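Side-chain contact in ankyrin repeat domain-containing protein EMB506, chloroplastic (Arabidopsis thaliana, PDB 6JD6), which takes part in the early differentiation of proplastids during embryo development and is needed for normal cotyledon and leaf margin development: residues A[128-131]-A[132-135]. Numbering follows the deposited sequence.
Sequences MDNL and IENG
N134 folds its side chain back along the last turn of helix 125-133, so that its amide ND2 lies 2.9 Å from N130 O in a weak, bent hydrogen bond (116° at the hydrogen). The same carbonyl oxygen also receives a weak bond from N134 N at 3.1 Å, which gives it two poorly aligned donors from one residue. With CG beside its own backbone N (chi1 -83°), the asparagine keeps its amide close to the helix end. N134 N bonds weakly to L131 O as well, and this splitting of one N-H accompanies the departure from helical geometry at N134. G135, at positive phi (114°), is the C' residue of a Schellman motif: its N bonds to I132 O, 3.0 Å away, while L136 N turns back to L131 O.

Just before this, the helix is still regular: I132 N bonds to M128 O, and E133 N to D129 O at 2.8 Å. The side chains run along these carbonyls: I132 CG1 packs 3.3 Å from M128 O, and the aliphatic part of E133 passes D129 O, bringing its carboxylate alongside D129 CB. D129 OD2 and E133 OE2 remain 4.7 Å apart, a like-charge proximity that may be eased because the D129 carboxylate is engaged elsewhere, by a hydrogen bond between OD1 and H163 NE2 and a weak, long ion pair between OD2 and K167 NZ. N130 OD1 is hydrogen-bonded to Q126 NE2, one turn back.

This is the C-terminal end of the second helix of ankyrin repeat 1. M128 touches L116 and L119 of helix 115-121 and V160 and L164 of helix 158-166, while L131 rests on P115 and L119 of helix 115-121.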
ATOM      1  N   MET A 128       7.857   4.926  14.530  1.00 40.22           N
ATOM      2  CA  MET A 128       6.422   5.172  14.647  1.00 39.58           C
ATOM      3  C   MET A 128       6.051   5.461  16.094  1.00 41.82           C
ATOM      4  O   MET A 128       5.356   6.438  16.379  1.00 41.75           O
ATOM      5  CB  MET A 128       5.618   3.972  14.147  1.00 37.73           C
ATOM      6  CG  MET A 128       5.786   3.684  12.672  1.00 35.91           C
ATOM      7  SD  MET A 128       4.788   2.283  12.130  1.00 46.54           S
ATOM      8  CE  MET A 128       3.147   2.974  12.268  1.00 38.71           C
ATOM      9  N   ASP A 129       6.520   4.605  17.000  1.00 43.65           N
ATOM     10  CA  ASP A 129       6.254   4.775  18.427  1.00 47.86           C
ATOM     11  C   ASP A 129       6.726   6.133  18.936  1.00 50.77           C
ATOM     12  O   ASP A 129       6.032   6.776  19.721  1.00 53.33           O
ATOM     13  CB  ASP A 129       6.890   3.647  19.251  1.00 50.16           C
ATOM     14  CG  ASP A 129       6.140   2.328  19.116  1.00 52.46           C
ATOM     15  OD1 ASP A 129       5.024   2.328  18.558  1.00 50.96           O
ATOM     16  OD2 ASP A 129       6.662   1.289  19.577  1.00 55.78           O
ATOM     17  N   ASN A 130       7.901   6.571  18.485  1.00 50.28           N
ATOM     18  CA  ASN A 130       8.427   7.878  18.875  1.00 49.35           C
ATOM     19  C   ASN A 130       7.503   9.021  18.459  1.00 48.43           C
ATOM     20  O   ASN A 130       7.277   9.958  19.224  1.00 50.94           O
ATOM     21  CB  ASN A 130       9.829   8.101  18.300  1.00 49.37           C
ATOM     22  CG  ASN A 130      10.851   7.132  18.860  1.00 51.96           C
ATOM     23  OD1 ASN A 130      10.595   6.440  19.848  1.00 54.98           O
ATOM     24  ND2 ASN A 130      12.021   7.080  18.234  1.00 50.78           N
ATOM     25  N   LEU A 131       6.976   8.939  17.242  1.00 45.74           N
ATOM     26  CA  LEU A 131       6.035   9.940  16.749  1.00 47.65           C
ATOM     27  C   LEU A 131       4.765   9.954  17.585  1.00 50.39           C
ATOM     28  O   LEU A 131       4.290  11.013  17.993  1.00 52.11           O
ATOM     29  CB  LEU A 131       5.677   9.666  15.290  1.00 45.52           C
ATOM     30  CG  LEU A 131       6.601  10.252  14.228  1.00 48.02           C
ATOM     31  CD1 LEU A 131       6.157   9.793  12.856  1.00 45.68           C
ATOM     32  CD2 LEU A 131       6.596  11.770  14.311  1.00 49.39           C
ATOM     33  N   ILE A 132       4.219   8.767  17.828  1.00 50.50           N
ATOM     34  CA  ILE A 132       2.982   8.619  18.585  1.00 50.89           C
ATOM     35  C   ILE A 132       3.153   9.078  20.033  1.00 54.88           C
ATOM     36  O   ILE A 132       2.328   9.828  20.556  1.00 56.30           O
ATOM     37  CB  ILE A 132       2.478   7.161  18.540  1.00 49.01           C
ATOM     38  CG1 ILE A 132       2.114   6.778  17.102  1.00 45.81           C
ATOM     39  CG2 ILE A 132       1.280   6.970  19.466  1.00 49.56           C
ATOM     40  CD1 ILE A 132       1.823   5.307  16.910  1.00 44.24           C
ATOM     41  N   GLU A 133       4.234   8.638  20.671  1.00 56.43           N
ATOM     42  CA  GLU A 133       4.508   9.009  22.060  1.00 61.41           C
ATOM     43  C   GLU A 133       4.784  10.503  22.234  1.00 62.11           C
ATOM     44  O   GLU A 133       4.620  11.045  23.323  1.00 63.97           O
ATOM     45  CB  GLU A 133       5.663   8.178  22.626  1.00 64.57           C
ATOM     46  CG  GLU A 133       5.319   6.706  22.804  0.58 67.79           C
ATOM     47  CD  GLU A 133       6.546   5.831  22.956  0.12 70.23           C
ATOM     48  OE1 GLU A 133       7.661   6.383  23.066  0.73 71.59           O
ATOM     49  OE2 GLU A 133       6.395   4.590  22.959  0.89 71.45           O
ATOM     50  N   ASN A 134       5.197  11.164  21.157  1.00 62.36           N
ATOM     51  CA  ASN A 134       5.401  12.610  21.183  1.00 63.24           C
ATOM     52  C   ASN A 134       4.138  13.406  20.856  1.00 62.59           C
ATOM     53  O   ASN A 134       4.196  14.619  20.667  1.00 64.32           O
ATOM     54  CB  ASN A 134       6.544  13.021  20.249  1.00 64.07           C
ATOM     55  CG  ASN A 134       7.907  12.856  20.892  0.43 66.76           C
ATOM     56  OD1 ASN A 134       8.138  13.312  22.014  1.00 70.97           O
ATOM     57  ND2 ASN A 134       8.816  12.192  20.189  1.00 64.98           N
ATOM     58  N   GLY A 135       3.001  12.722  20.779  1.00 59.53           N
ATOM     59  CA  GLY A 135       1.725  13.408  20.676  1.00 58.17           C
ATOM     60  C   GLY A 135       0.934  13.255  19.389  1.00 53.87           C
ATOM     61  O   GLY A 135      -0.193  13.738  19.301  1.00 56.26           O
TER